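Local coordinates for protein Poly(A) ribonuclease pop2 (Schizosaccharomyces pombe, PDB 2P51) that catalyses the 3'-to-5' exonucleolytic shortening of mRNA poly(A) tails, releasing 5'-AMP, as the catalytic component of the CCR4-NOT deadenylase complex, at residues A[50-55]-A[86-91]; A[106-111]-A[140-145]; A[128-133]-A[234-239]; A[219-224]-A[242-247]. All coordinates share one frame; numbering follows the deposited sequence.

Contact 1: A[50-55]-A[86-91]. With MG (magnesium ion), chain C; MG (magnesium ion), chain B.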
loop_
_atom_site.group_PDB
_atom_site.type_symbol
_atom_site.label_atom_id
_atom_site.label_comp_id
_atom_site.label_asym_id
_atom_site.label_seq_id
_atom_site.Cartn_x
_atom_site.Cartn_y
_atom_site.Cartn_z
ATOM N N MET A 50 2.574 2.212 -3.111
ATOM C CA MET A 50 2.369 1.334 -1.953
ATOM C C MET A 50 1.243 0.353 -2.211
ATOM O O MET A 50 0.257 0.669 -2.903
ATOM C CB MET A 50 2.070 2.194 -0.706
ATOM C CG MET A 50 1.767 1.477 0.581
ATOM S SD MET A 50 0.011 1.018 0.743
ATOM C CE MET A 50 -0.664 2.644 1.166
ATOM N N ASP A 51 1.454 -0.820 -1.591
ATOM C CA ASP A 51 0.410 -1.837 -1.508
ATOM C C ASP A 51 0.526 -2.561 -0.168
ATOM O O ASP A 51 1.635 -2.466 0.434
ATOM C CB ASP A 51 0.500 -2.885 -2.636
ATOM C CG ASP A 51 -0.699 -3.829 -2.677
ATOM O OD1 ASP A 51 -1.820 -3.364 -2.349
ATOM O OD2 ASP A 51 -0.466 -4.997 -3.042
ATOM N N THR A 52 -0.522 -3.271 0.264
ATOM C CA THR A 52 -0.359 -4.093 1.459
ATOM C C THR A 52 -1.007 -5.460 1.206
ATOM O O THR A 52 -1.862 -5.600 0.340
ATOM C CB THR A 52 -1.028 -3.535 2.740
ATOM O OG1 THR A 52 -2.444 -3.685 2.649
ATOM C CG2 THR A 52 -0.670 -2.041 2.949
ATOM N N GLU A 53 -0.565 -6.486 1.933
ATOM C CA GLU A 53 -1.296 -7.739 1.944
ATOM C C GLU A 53 -1.801 -7.940 3.395
ATOM O O GLU A 53 -1.106 -7.592 4.369
ATOM C CB GLU A 53 -0.452 -8.931 1.510
ATOM C CG GLU A 53 0.224 -8.821 0.152
ATOM C CD GLU A 53 -0.715 -8.586 -0.997
ATOM O OE1 GLU A 53 -1.831 -9.118 -1.026
ATOM O OE2 GLU A 53 -0.320 -7.819 -1.929
ATOM N N PHE A 54 -2.972 -8.518 3.552
ATOM C CA PHE A 54 -3.634 -8.701 4.835
ATOM C C PHE A 54 -4.615 -9.858 4.664
ATOM O O PHE A 54 -4.834 -10.306 3.524
ATOM C CB PHE A 54 -4.328 -7.404 5.251
ATOM C CG PHE A 54 -5.252 -6.840 4.186
ATOM C CD1 PHE A 54 -6.580 -7.254 4.097
ATOM C CD2 PHE A 54 -4.778 -5.870 3.298
ATOM C CE1 PHE A 54 -7.418 -6.735 3.136
ATOM C CE2 PHE A 54 -5.612 -5.365 2.313
ATOM C CZ PHE A 54 -6.932 -5.802 2.258
ATOM N N PRO A 55 -5.137 -10.399 5.736
ATOM C CA PRO A 55 -5.878 -11.680 5.624
ATOM C C PRO A 55 -7.333 -11.551 5.216
ATOM O O PRO A 55 -8.217 -12.271 5.709
ATOM C CB PRO A 55 -5.727 -12.287 7.020
ATOM C CG PRO A 55 -5.372 -11.214 7.953
ATOM C CD PRO A 55 -4.963 -9.994 7.157
ATOM N N ILE A 86 0.013 -8.227 6.955
ATOM C CA ILE A 86 0.977 -9.290 6.620
ATOM C C ILE A 86 2.138 -8.729 5.821
ATOM O O ILE A 86 3.300 -9.134 6.081
ATOM C CB ILE A 86 0.251 -10.470 5.909
ATOM C CG1 ILE A 86 -0.702 -11.187 6.880
ATOM C CG2 ILE A 86 1.232 -11.462 5.312
ATOM C CD1 ILE A 86 -1.677 -12.177 6.229
ATOM N N GLN A 87 1.921 -7.829 4.888
ATOM C CA GLN A 87 3.034 -7.259 4.169
ATOM C C GLN A 87 2.724 -5.795 3.792
ATOM O O GLN A 87 1.563 -5.478 3.539
ATOM C CB GLN A 87 3.362 -7.883 2.799
ATOM C CG GLN A 87 4.022 -9.220 2.780
ATOM C CD GLN A 87 4.288 -9.741 1.386
ATOM O OE1 GLN A 87 3.442 -9.516 0.477
ATOM N NE2 GLN A 87 5.369 -10.444 1.193
ATOM N N ILE A 88 3.744 -4.968 3.718
ATOM C CA ILE A 88 3.625 -3.647 3.098
ATOM C C ILE A 88 4.682 -3.546 2.015
ATOM O O ILE A 88 5.840 -3.879 2.295
ATOM C CB ILE A 88 3.822 -2.470 4.075
ATOM C CG1 ILE A 88 2.737 -2.447 5.156
ATOM C CG2 ILE A 88 3.908 -1.140 3.326
ATOM C CD1 ILE A 88 2.896 -1.447 6.275
ATOM N N GLY A 89 4.315 -3.077 0.843
ATOM C CA GLY A 89 5.263 -2.858 -0.267
ATOM C C GLY A 89 5.457 -1.374 -0.510
ATOM O O GLY A 89 4.439 -0.656 -0.580
ATOM N N LEU A 90 6.722 -0.934 -0.561
ATOM C CA LEU A 90 7.018 0.448 -0.873
ATOM C C LEU A 90 8.008 0.501 -2.050
ATOM O O LEU A 90 9.126 0.021 -1.913
ATOM C CB LEU A 90 7.624 1.183 0.324
ATOM C CG LEU A 90 6.850 1.252 1.635
ATOM C CD1 LEU A 90 7.650 1.986 2.705
ATOM C CD2 LEU A 90 5.486 1.912 1.418
ATOM N N ALA A 91 7.593 1.109 -3.155
ATOM C CA ALA A 91 8.403 1.240 -4.350
ATOM C C ALA A 91 8.706 2.722 -4.576
ATOM O O ALA A 91 7.794 3.522 -4.777
ATOM C CB ALA A 91 7.679 0.628 -5.553
HETATM MG MG MG C . -1.409 -6.815 -3.411
HETATM MG MG MG B . -3.797 -2.978 -2.725
HETATM O O HOH W 1 -4.519 -4.218 -1.239
HETATM O O HOH W 2 -2.929 -6.348 -1.998
HETATM O O HOH W 3 -3.398 -1.693 -4.287
HETATM O O HOH W 4 -3.841 -4.568 -3.947
HETATM O O HOH W 5 -5.811 -2.484 -3.214
#

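Contact 2: A[106-111]-A[140-145]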
loop_
_atom_site.group_PDB
_atom_site.type_symbol
_atom_site.label_atom_id
_atom_site.label_comp_id
_atom_site.label_asym_id
_atom_site.label_seq_id
_atom_site.Cartn_x
_atom_site.Cartn_y
_atom_site.Cartn_z
ATOM N N TRP A 106 10.674 -2.364 -1.935
ATOM C CA TRP A 106 10.894 -3.028 -0.669
ATOM C C TRP A 106 9.614 -3.758 -0.267
ATOM O O TRP A 106 8.513 -3.226 -0.477
ATOM C CB TRP A 106 11.201 -2.019 0.451
ATOM C CG TRP A 106 12.631 -1.548 0.437
ATOM C CD1 TRP A 106 13.642 -2.074 1.215
ATOM C CD2 TRP A 106 13.223 -0.502 -0.348
ATOM N NE1 TRP A 106 14.825 -1.408 0.947
ATOM C CE2 TRP A 106 14.603 -0.456 0.014
ATOM C CE3 TRP A 106 12.745 0.391 -1.312
ATOM C CZ2 TRP A 106 15.492 0.456 -0.560
ATOM C CZ3 TRP A 106 13.609 1.306 -1.889
ATOM C CH2 TRP A 106 14.971 1.332 -1.510
ATOM N N GLN A 107 9.812 -4.915 0.335
ATOM C CA GLN A 107 8.703 -5.678 0.839
ATOM C C GLN A 107 8.926 -5.932 2.330
ATOM O O GLN A 107 9.797 -6.703 2.710
ATOM C CB GLN A 107 8.634 -6.998 0.069
ATOM C CG GLN A 107 7.544 -7.958 0.510
ATOM C CD GLN A 107 7.282 -8.945 -0.643
ATOM O OE1 GLN A 107 6.372 -8.651 -1.438
ATOM N NE2 GLN A 107 8.024 -10.035 -0.679
ATOM N N PHE A 108 8.105 -5.304 3.176
ATOM C CA PHE A 108 8.174 -5.433 4.619
ATOM C C PHE A 108 7.270 -6.584 5.043
ATOM O O PHE A 108 6.075 -6.549 4.695
ATOM C CB PHE A 108 7.689 -4.137 5.280
ATOM C CG PHE A 108 8.638 -2.984 4.998
ATOM C CD1 PHE A 108 9.640 -2.679 5.910
ATOM C CD2 PHE A 108 8.548 -2.240 3.847
ATOM C CE1 PHE A 108 10.522 -1.640 5.638
ATOM C CE2 PHE A 108 9.444 -1.205 3.574
ATOM C CZ PHE A 108 10.458 -0.901 4.446
ATOM N N ASN A 109 7.817 -7.569 5.736
ATOM C CA ASN A 109 7.059 -8.766 6.118
ATOM C C ASN A 109 6.736 -8.771 7.606
ATOM O O ASN A 109 7.696 -8.702 8.406
ATOM C CB ASN A 109 7.919 -9.990 5.739
ATOM C CG ASN A 109 8.143 -10.035 4.222
ATOM O OD1 ASN A 109 7.183 -10.184 3.448
ATOM N ND2 ASN A 109 9.408 -9.879 3.840
ATOM N N PHE A 110 5.464 -8.802 7.976
ATOM C CA PHE A 110 5.059 -8.560 9.361
ATOM C C PHE A 110 4.698 -9.840 10.100
ATOM O O PHE A 110 4.311 -10.867 9.526
ATOM C CB PHE A 110 3.855 -7.603 9.384
ATOM C CG PHE A 110 4.332 -6.217 8.965
ATOM C CD1 PHE A 110 4.878 -5.345 9.895
ATOM C CD2 PHE A 110 4.284 -5.806 7.646
ATOM C CE1 PHE A 110 5.319 -4.080 9.530
ATOM C CE2 PHE A 110 4.688 -4.542 7.256
ATOM C CZ PHE A 110 5.243 -3.687 8.217
ATOM N N THR A 111 4.813 -9.746 11.419
ATOM C CA THR A 111 4.557 -10.897 12.304
ATOM C C THR A 111 3.126 -11.411 12.144
ATOM O O THR A 111 2.153 -10.653 12.044
ATOM C CB THR A 111 4.834 -10.479 13.752
ATOM O OG1 THR A 111 4.831 -11.664 14.562
ATOM C CG2 THR A 111 3.739 -9.544 14.259
ATOM N N VAL A 140 10.294 -14.316 12.236
ATOM C CA VAL A 140 11.079 -13.053 12.216
ATOM C C VAL A 140 10.277 -11.967 11.537
ATOM O O VAL A 140 10.793 -11.011 10.983
ATOM C CB VAL A 140 12.432 -13.222 11.526
ATOM C CG1 VAL A 140 13.389 -14.055 12.397
ATOM C CG2 VAL A 140 12.316 -13.878 10.172
ATOM N N GLY A 141 8.937 -12.104 11.547
ATOM C CA GLY A 141 8.166 -11.001 10.993
ATOM C C GLY A 141 8.343 -9.740 11.807
ATOM O O GLY A 141 8.579 -9.760 13.017
ATOM N N ILE A 142 8.208 -8.592 11.158
ATOM C CA ILE A 142 8.334 -7.311 11.852
ATOM C C ILE A 142 7.158 -7.025 12.765
ATOM O O ILE A 142 6.026 -7.328 12.430
ATOM C CB ILE A 142 8.421 -6.178 10.800
ATOM C CG1 ILE A 142 9.650 -6.368 9.912
ATOM C CG2 ILE A 142 8.361 -4.806 11.437
ATOM C CD1 ILE A 142 9.462 -5.726 8.522
ATOM N N GLU A 143 7.395 -6.374 13.914
ATOM C CA GLU A 143 6.275 -5.832 14.678
ATOM C C GLU A 143 5.810 -4.521 14.059
ATOM O O GLU A 143 6.677 -3.631 13.899
ATOM C CB GLU A 143 6.678 -5.541 16.128
ATOM C CG GLU A 143 6.789 -6.819 16.954
ATOM C CD GLU A 143 5.423 -7.453 17.186
ATOM O OE1 GLU A 143 4.348 -6.829 17.006
ATOM O OE2 GLU A 143 5.446 -8.642 17.565
ATOM N N PRO A 144 4.529 -4.398 13.700
ATOM C CA PRO A 144 4.076 -3.140 13.082
ATOM C C PRO A 144 4.500 -1.893 13.814
ATOM O O PRO A 144 4.769 -0.855 13.215
ATOM C CB PRO A 144 2.532 -3.279 13.163
ATOM C CG PRO A 144 2.384 -4.767 12.875
ATOM C CD PRO A 144 3.434 -5.395 13.768
ATOM N N ALA A 145 4.536 -1.954 15.134
ATOM C CA ALA A 145 4.895 -0.807 15.932
ATOM C C ALA A 145 6.327 -0.366 15.714
ATOM O O ALA A 145 6.644 0.834 15.664
ATOM C CB ALA A 145 4.645 -1.182 17.408
HETATM O O HOH W 6 4.179 -10.964 17.567
#

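Contact 3: A[128-133]-A[234-239]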
loop_
_atom_site.group_PDB
_atom_site.type_symbol
_atom_site.label_atom_id
_atom_site.label_comp_id
_atom_site.label_asym_id
_atom_site.label_seq_id
_atom_site.Cartn_x
_atom_site.Cartn_y
_atom_site.Cartn_z
ATOM N N THR A 128 -0.510 -17.983 0.486
ATOM C CA THR A 128 0.384 -19.123 0.465
ATOM C C THR A 128 0.746 -19.503 -0.964
ATOM O O THR A 128 1.935 -19.676 -1.307
ATOM C CB THR A 128 -0.233 -20.328 1.190
ATOM O OG1 THR A 128 -0.461 -19.937 2.553
ATOM C CG2 THR A 128 0.716 -21.521 1.230
ATOM N N LYS A 129 -0.267 -19.636 -1.811
ATOM C CA LYS A 129 -0.005 -19.984 -3.219
ATOM C C LYS A 129 0.805 -18.882 -3.893
ATOM O O LYS A 129 1.551 -19.159 -4.848
ATOM C CB LYS A 129 -1.314 -20.243 -3.967
ATOM C CG LYS A 129 -1.964 -21.566 -3.570
ATOM C CD LYS A 129 -3.028 -21.956 -4.586
ATOM C CE LYS A 129 -3.628 -23.331 -4.375
ATOM N NZ LYS A 129 -4.742 -23.339 -3.400
ATOM N N SER A 130 0.685 -17.652 -3.424
ATOM C CA SER A 130 1.368 -16.500 -4.024
ATOM C C SER A 130 2.793 -16.373 -3.525
ATOM O O SER A 130 3.518 -15.502 -4.029
ATOM C CB SER A 130 0.579 -15.218 -3.747
ATOM O OG SER A 130 -0.667 -15.279 -4.411
ATOM N N GLY A 131 3.181 -17.221 -2.552
ATOM C CA GLY A 131 4.554 -17.263 -2.077
ATOM C C GLY A 131 4.885 -16.772 -0.687
ATOM O O GLY A 131 6.051 -16.733 -0.218
ATOM N N ILE A 132 3.900 -16.379 0.123
ATOM C CA ILE A 132 4.141 -16.015 1.522
ATOM C C ILE A 132 4.639 -17.205 2.319
ATOM O O ILE A 132 4.056 -18.297 2.264
ATOM C CB ILE A 132 2.854 -15.476 2.201
ATOM C CG1 ILE A 132 2.306 -14.206 1.530
ATOM C CG2 ILE A 132 3.064 -15.238 3.687
ATOM C CD1 ILE A 132 3.255 -13.048 1.555
ATOM N N ASP A 133 5.715 -16.939 3.056
ATOM C CA ASP A 133 6.311 -17.938 3.972
ATOM C C ASP A 133 5.789 -17.708 5.373
ATOM O O ASP A 133 6.375 -17.003 6.196
ATOM C CB ASP A 133 7.835 -17.826 3.842
ATOM C CG ASP A 133 8.572 -18.845 4.661
ATOM O OD1 ASP A 133 7.976 -19.567 5.506
ATOM O OD2 ASP A 133 9.814 -18.983 4.486
ATOM N N PRO A 234 6.348 -11.631 -7.953
ATOM C CA PRO A 234 5.098 -12.379 -7.837
ATOM C C PRO A 234 3.842 -11.519 -7.665
ATOM O O PRO A 234 3.799 -10.666 -6.789
ATOM C CB PRO A 234 5.330 -13.233 -6.578
ATOM C CG PRO A 234 6.388 -12.518 -5.797
ATOM C CD PRO A 234 7.205 -11.693 -6.749
ATOM N N GLN A 235 2.801 -11.753 -8.484
ATOM C CA GLN A 235 1.498 -11.132 -8.254
ATOM C C GLN A 235 0.983 -11.503 -6.860
ATOM O O GLN A 235 1.153 -12.607 -6.326
ATOM C CB GLN A 235 0.545 -11.584 -9.352
ATOM C CG GLN A 235 -0.848 -10.990 -9.321
ATOM C CD GLN A 235 -1.621 -11.192 -10.604
ATOM O OE1 GLN A 235 -2.721 -10.620 -10.715
ATOM N NE2 GLN A 235 -1.172 -11.968 -11.575
ATOM N N HIS A 236 0.310 -10.525 -6.236
ATOM C CA HIS A 236 -0.325 -10.737 -4.949
ATOM C C HIS A 236 0.743 -10.878 -3.883
ATOM O O HIS A 236 0.482 -11.512 -2.854
ATOM C CB HIS A 236 -1.312 -11.930 -5.032
ATOM C CG HIS A 236 -2.380 -11.773 -4.007
ATOM N ND1 HIS A 236 -3.629 -11.277 -4.332
ATOM C CD2 HIS A 236 -2.381 -12.017 -2.671
ATOM C CE1 HIS A 236 -4.372 -11.219 -3.228
ATOM N NE2 HIS A 236 -3.642 -11.678 -2.195
ATOM N N GLN A 237 1.901 -10.242 -4.103
ATOM C CA GLN A 237 2.850 -9.960 -3.038
ATOM C C GLN A 237 3.054 -8.442 -3.027
ATOM O O GLN A 237 3.101 -7.874 -4.127
ATOM C CB GLN A 237 4.182 -10.726 -3.120
ATOM C CG GLN A 237 3.920 -12.211 -2.729
ATOM C CD GLN A 237 5.142 -12.882 -2.159
ATOM O OE1 GLN A 237 5.818 -12.403 -1.254
ATOM N NE2 GLN A 237 5.538 -14.056 -2.698
ATOM N N ALA A 238 3.131 -7.829 -1.847
ATOM C CA ALA A 238 2.981 -6.358 -1.823
ATOM C C ALA A 238 4.136 -5.650 -2.506
ATOM O O ALA A 238 3.924 -4.579 -3.083
ATOM C CB ALA A 238 2.798 -5.834 -0.425
ATOM N N GLY A 239 5.359 -6.165 -2.450
ATOM C CA GLY A 239 6.496 -5.541 -3.090
ATOM C C GLY A 239 6.283 -5.425 -4.574
ATOM O O GLY A 239 6.368 -4.335 -5.182
HETATM O O HOH W 7 2.425 -14.947 -6.694
HETATM O O HOH W 8 7.768 -16.133 -2.847
#

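Contact 4: A[219-224]-A[242-247]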
loop_
_atom_site.group_PDB
_atom_site.type_symbol
_atom_site.label_atom_id
_atom_site.label_comp_id
_atom_site.label_asym_id
_atom_site.label_seq_id
_atom_site.Cartn_x
_atom_site.Cartn_y
_atom_site.Cartn_z
ATOM N N GLY A 219 -8.812 -3.777 -13.248
ATOM C CA GLY A 219 -7.918 -3.935 -12.109
ATOM C C GLY A 219 -6.460 -3.682 -12.383
ATOM O O GLY A 219 -6.065 -3.483 -13.531
ATOM N N LEU A 220 -5.613 -3.673 -11.348
ATOM C CA LEU A 220 -4.216 -3.338 -11.527
ATOM C C LEU A 220 -3.532 -4.193 -12.577
ATOM O O LEU A 220 -2.867 -3.711 -13.498
ATOM C CB LEU A 220 -3.525 -3.535 -10.156
ATOM C CG LEU A 220 -2.086 -3.055 -10.109
ATOM C CD1 LEU A 220 -1.979 -1.526 -10.187
ATOM C CD2 LEU A 220 -1.390 -3.522 -8.828
ATOM N N GLN A 221 -3.660 -5.519 -12.459
ATOM C CA GLN A 221 -2.940 -6.366 -13.421
ATOM C C GLN A 221 -3.493 -6.235 -14.836
ATOM O O GLN A 221 -2.727 -6.272 -15.811
ATOM C CB GLN A 221 -2.979 -7.808 -12.917
ATOM C CG GLN A 221 -2.197 -8.743 -13.834
ATOM C CD GLN A 221 -0.712 -8.457 -13.812
ATOM O OE1 GLN A 221 -0.154 -8.378 -12.705
ATOM N NE2 GLN A 221 -0.075 -8.267 -14.954
ATOM N N ASP A 222 -4.838 -6.102 -14.959
ATOM C CA ASP A 222 -5.408 -5.959 -16.280
ATOM C C ASP A 222 -4.953 -4.645 -16.913
ATOM O O ASP A 222 -4.721 -4.610 -18.125
ATOM C CB ASP A 222 -6.940 -5.979 -16.232
ATOM C CG ASP A 222 -7.479 -7.329 -15.831
ATOM O OD1 ASP A 222 -6.831 -8.357 -16.093
ATOM O OD2 ASP A 222 -8.569 -7.407 -15.241
ATOM N N ILE A 223 -4.813 -3.538 -16.168
ATOM C CA ILE A 223 -4.268 -2.332 -16.749
ATOM C C ILE A 223 -2.834 -2.536 -17.202
ATOM O O ILE A 223 -2.467 -2.127 -18.324
ATOM C CB ILE A 223 -4.287 -1.189 -15.732
ATOM C CG1 ILE A 223 -5.702 -0.750 -15.393
ATOM C CG2 ILE A 223 -3.486 -0.006 -16.277
ATOM C CD1 ILE A 223 -5.802 0.045 -14.105
ATOM N N ALA A 224 -2.021 -3.143 -16.348
ATOM C CA ALA A 224 -0.662 -3.390 -16.775
ATOM C C ALA A 224 -0.668 -4.238 -18.033
ATOM O O ALA A 224 0.110 -3.911 -18.923
ATOM C CB ALA A 224 0.139 -4.145 -15.727
ATOM N N ALA A 242 3.274 -3.176 -5.475
ATOM C CA ALA A 242 3.592 -1.744 -5.318
ATOM C C ALA A 242 4.426 -1.265 -6.482
ATOM O O ALA A 242 4.306 -0.147 -7.016
ATOM C CB ALA A 242 4.350 -1.517 -4.001
ATOM N N LEU A 243 5.358 -2.098 -6.946
ATOM C CA LEU A 243 6.197 -1.677 -8.078
ATOM C C LEU A 243 5.361 -1.556 -9.333
ATOM O O LEU A 243 5.522 -0.661 -10.170
ATOM C CB LEU A 243 7.292 -2.737 -8.269
ATOM C CG LEU A 243 8.164 -2.616 -9.530
ATOM C CD1 LEU A 243 8.885 -1.291 -9.562
ATOM C CD2 LEU A 243 9.177 -3.754 -9.594
ATOM N N LEU A 244 4.423 -2.502 -9.574
ATOM C CA LEU A 244 3.568 -2.375 -10.754
ATOM C C LEU A 244 2.709 -1.115 -10.698
ATOM O O LEU A 244 2.471 -0.489 -11.747
ATOM C CB LEU A 244 2.637 -3.608 -10.847
ATOM C CG LEU A 244 1.977 -3.842 -12.199
ATOM C CD1 LEU A 244 3.018 -3.973 -13.305
ATOM C CD2 LEU A 244 1.111 -5.105 -12.140
ATOM N N THR A 245 2.252 -0.815 -9.465
ATOM C CA THR A 245 1.491 0.396 -9.224
ATOM C C THR A 245 2.306 1.607 -9.673
ATOM O O THR A 245 1.784 2.491 -10.395
ATOM C CB THR A 245 1.138 0.520 -7.733
ATOM O OG1 THR A 245 0.263 -0.604 -7.407
ATOM C CG2 THR A 245 0.336 1.775 -7.415
ATOM N N ALA A 246 3.563 1.668 -9.273
ATOM C CA ALA A 246 4.403 2.818 -9.706
ATOM C C ALA A 246 4.474 2.898 -11.221
ATOM O O ALA A 246 4.320 3.963 -11.860
ATOM C CB ALA A 246 5.805 2.667 -9.148
ATOM N N ARG A 247 4.750 1.743 -11.845
ATOM C CA ARG A 247 4.941 1.787 -13.301
ATOM C C ARG A 247 3.650 2.169 -14.010
ATOM O O ARG A 247 3.703 2.950 -14.988
ATOM C CB ARG A 247 5.475 0.427 -13.812
ATOM C CG ARG A 247 6.800 0.126 -13.130
ATOM C CD ARG A 247 7.388 -1.179 -13.584
ATOM N NE ARG A 247 8.842 -1.035 -13.368
ATOM C CZ ARG A 247 9.667 -2.030 -13.691
ATOM N NH1 ARG A 247 9.114 -3.133 -14.199
ATOM N NH2 ARG A 247 10.952 -1.806 -13.463
#

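Contact 1: A[50-55]-A[86-91]
Asp51 and Glu53 are the first acidic pair of the DEDD nuclease site, and their strand runs antiparallel to strand 87-93 in the central sheet. Asp51 pairs with Gly89 and Glu53 with Gln87 as hydrogen-bonded pairs. The straightest of these bonds joins Gly89 N to Asp51 O at 2.8 Å, with an N-H...O angle of 180°. At the far end Ile86 and Gln87 both face Glu53, a classic beta bulge. Glu53 O takes both amides from the same face of its plane, Ile86 N at 2.9 Å and Gln87 N at 3.1 Å.

Asp51 bridges two magnesium ions. Asp51 OD1 binds the ion of chain B at 2.0 Å, and Asp51 OD2 binds the ion of chain C at 2.1 Å. Glu53 also reaches the chain C ion, through OE2 at 2.1 Å. A bend at chi2 (-58°) turns Glu53 CD back from the extended line. Water 2 is bound to the same ion and donates to Thr52 O. Asp241 completes the protein ligands of the chain C ion, and Asp172 those of the chain B ion. Glu53 and Gln87 lie side by side and point the same way, with Glu53 CG 3.3 Å from Gln87 OE1. That oxygen accepts from Ala238 N.

On the other face of the sheet, Met50 CG packs on Leu90 CD2 at 3.8 Å. Thr52 and Ile88 run alongside each other there, and helix 170-181 covers them. Thr52 OG1 is hydrogen-bonded to Asp172 of that helix. Helix 121-129 packs against Glu53, Pro55 and Ile86, while strand 105-109 continues the sheet beyond strand 87-93.

Contact 2: A[106-111]-A[140-145]
Asn109 O accepts a hydrogen bond from Ile142 N at 2.8 Å. The bond is nearly straight (177°), and the donor lies in the carbonyl plane on a lone pair. The return bond runs from Thr111 N to Ile142 O at 2.9 Å, with its donor tilted 34° from the carbonyl plane. Together they make a single bridge between Phe110 and Ile142.

Ile142 CD1 sits at the edge of the Phe108 ring, 4.0 Å from Phe108 CD1. Ile142 CG2 touches Phe110 CE1 at 3.7 Å, and Ile142 O lies near the plane of that ring, at its edge. The bridge fastens the end of strand 105-109 to the turn that leads into helix 144-152. Glu143 is the N-cap residue of that helix. Pro144 follows it, with CG 3.9 Å from Phe110 CD1. An alanine in place of Phe110 would probably leave Ile142 CG2 and the Pro144 ring without their aromatic partner and open a gap between them and the strand.

Thr111 CG2 sits between its own backbone N and carbonyl carbon and meets the Glu143 carboxylate. Water 6 lies between Thr111 OG1 and Glu143 OE2 and donates to Glu143 OE2 at 2.6 Å. The ring of Phe147, in helix 144-152, meets Phe110 edge-to-face.

Contact 3: A[128-133]-A[234-239]
Gln237 and Ile132 slide past each other in opposite directions, with Ile132 CD1 3.9 Å from Gln237 OE1. The Gln237 chain is extended beyond CG (chi2 -153°), and its amide reaches residues 128-133. Gln237 NE2 donates to Ser130 O at 2.8 Å. The bond is bent, with an N-H...O angle of 150°, and Ser130 O lies 20° out of the amide plane. NE2 also gives a hydrogen to water 8, which in turn donates to Gly131 O. OE1 accepts from Gln87 NE2 in strand 87-93.

The Ser130 carbonyl belongs to the exit of helix 121-129, where Gly131 takes a positive phi in a Schellman motif. Residues 234-237 answer with a type II beta turn just before helix 238-257, and Gln237 is the N-cap residue of that helix. An alanine at Gln237 would probably leave Ser130 O without its amide donor and Gln87 NE2 without this acceptor, weakening the tie between the two helix ends.

The Ser130 side chain meets the turn itself, with Ser130 OG 3.5 Å from His236 CB. Ser130 OG is hydrogen-bonded to Leu126 O of helix 121-129. Water 7 donates to Ser130 O at 2.9 Å and to Gln235 O at 2.7 Å. The His236 side chain also touches Glu53 of the metal site.

Contact 4: A[219-224]-A[242-247]
Leu244 touches helix 220-226 at Leu220, Gln221 and Ala224. With CG anti to the backbone N (chi1 -163°), both methyls meet one small partner, as Leu244 CD1 and Leu244 CD2 each lie 3.8 Å from Ala224 CB. Leu244 CD2 also meets Gln221 OE1 at 3.6 Å, and these two side chains cross at about a right angle. That oxygen accepts from Arg231 NE, while Gln221 NE2 is bonded to Asp225 OD1, so both ends of the amide are held. Leu220 CG adds a looser apolar contact to Leu244 CD2 at 4.3 Å.

Thr245 comes next and crosses the Leu220 side chain at about a right angle. Thr245 OG1 lies 3.6 Å from Leu220 CD2 and 3.7 Å from Leu220 CD1, so the hydroxyl faces the two methyls. Its polar need is met by Asp241 O, one turn back in the same helix.

This is plain helix packing without a hydrogen bond across it. The two short axes come within 10.3 Å at an angle of 47°. Farther along helix 238-257, Ile248 extends the apolar seam to Leu220, Ile223 and Ala224. Helix 206-213 borders the contact through Ile206, against Thr245, and Met210, against Ile223. Leu220 and Thr245 also lie near the metal site.

Contacts 1 and 4 are buried, contact 2 is partly buried and contact 3 lies at the surface. Contacts 1 and 2 share the central sheet, because strands 87-93 and 105-109 are neighbours in it. Contacts 3 and 4 both use helix 238-257, the first at its start and the second farther along. Their chemistry differs. Contact 1 combines sheet pairing with metal-bound carboxylates. Contact 2 is one backbone bridge set among aromatic rings, contact 3 a side-chain amide and two waters, and contact 4 mostly apolar packing with no hydrogen bond across it. Gln87 and Gln107 join the sheet to the start of helix 238-257, bonding Ala238 N and Gly239 N. Contacts 2 and 4 do not touch.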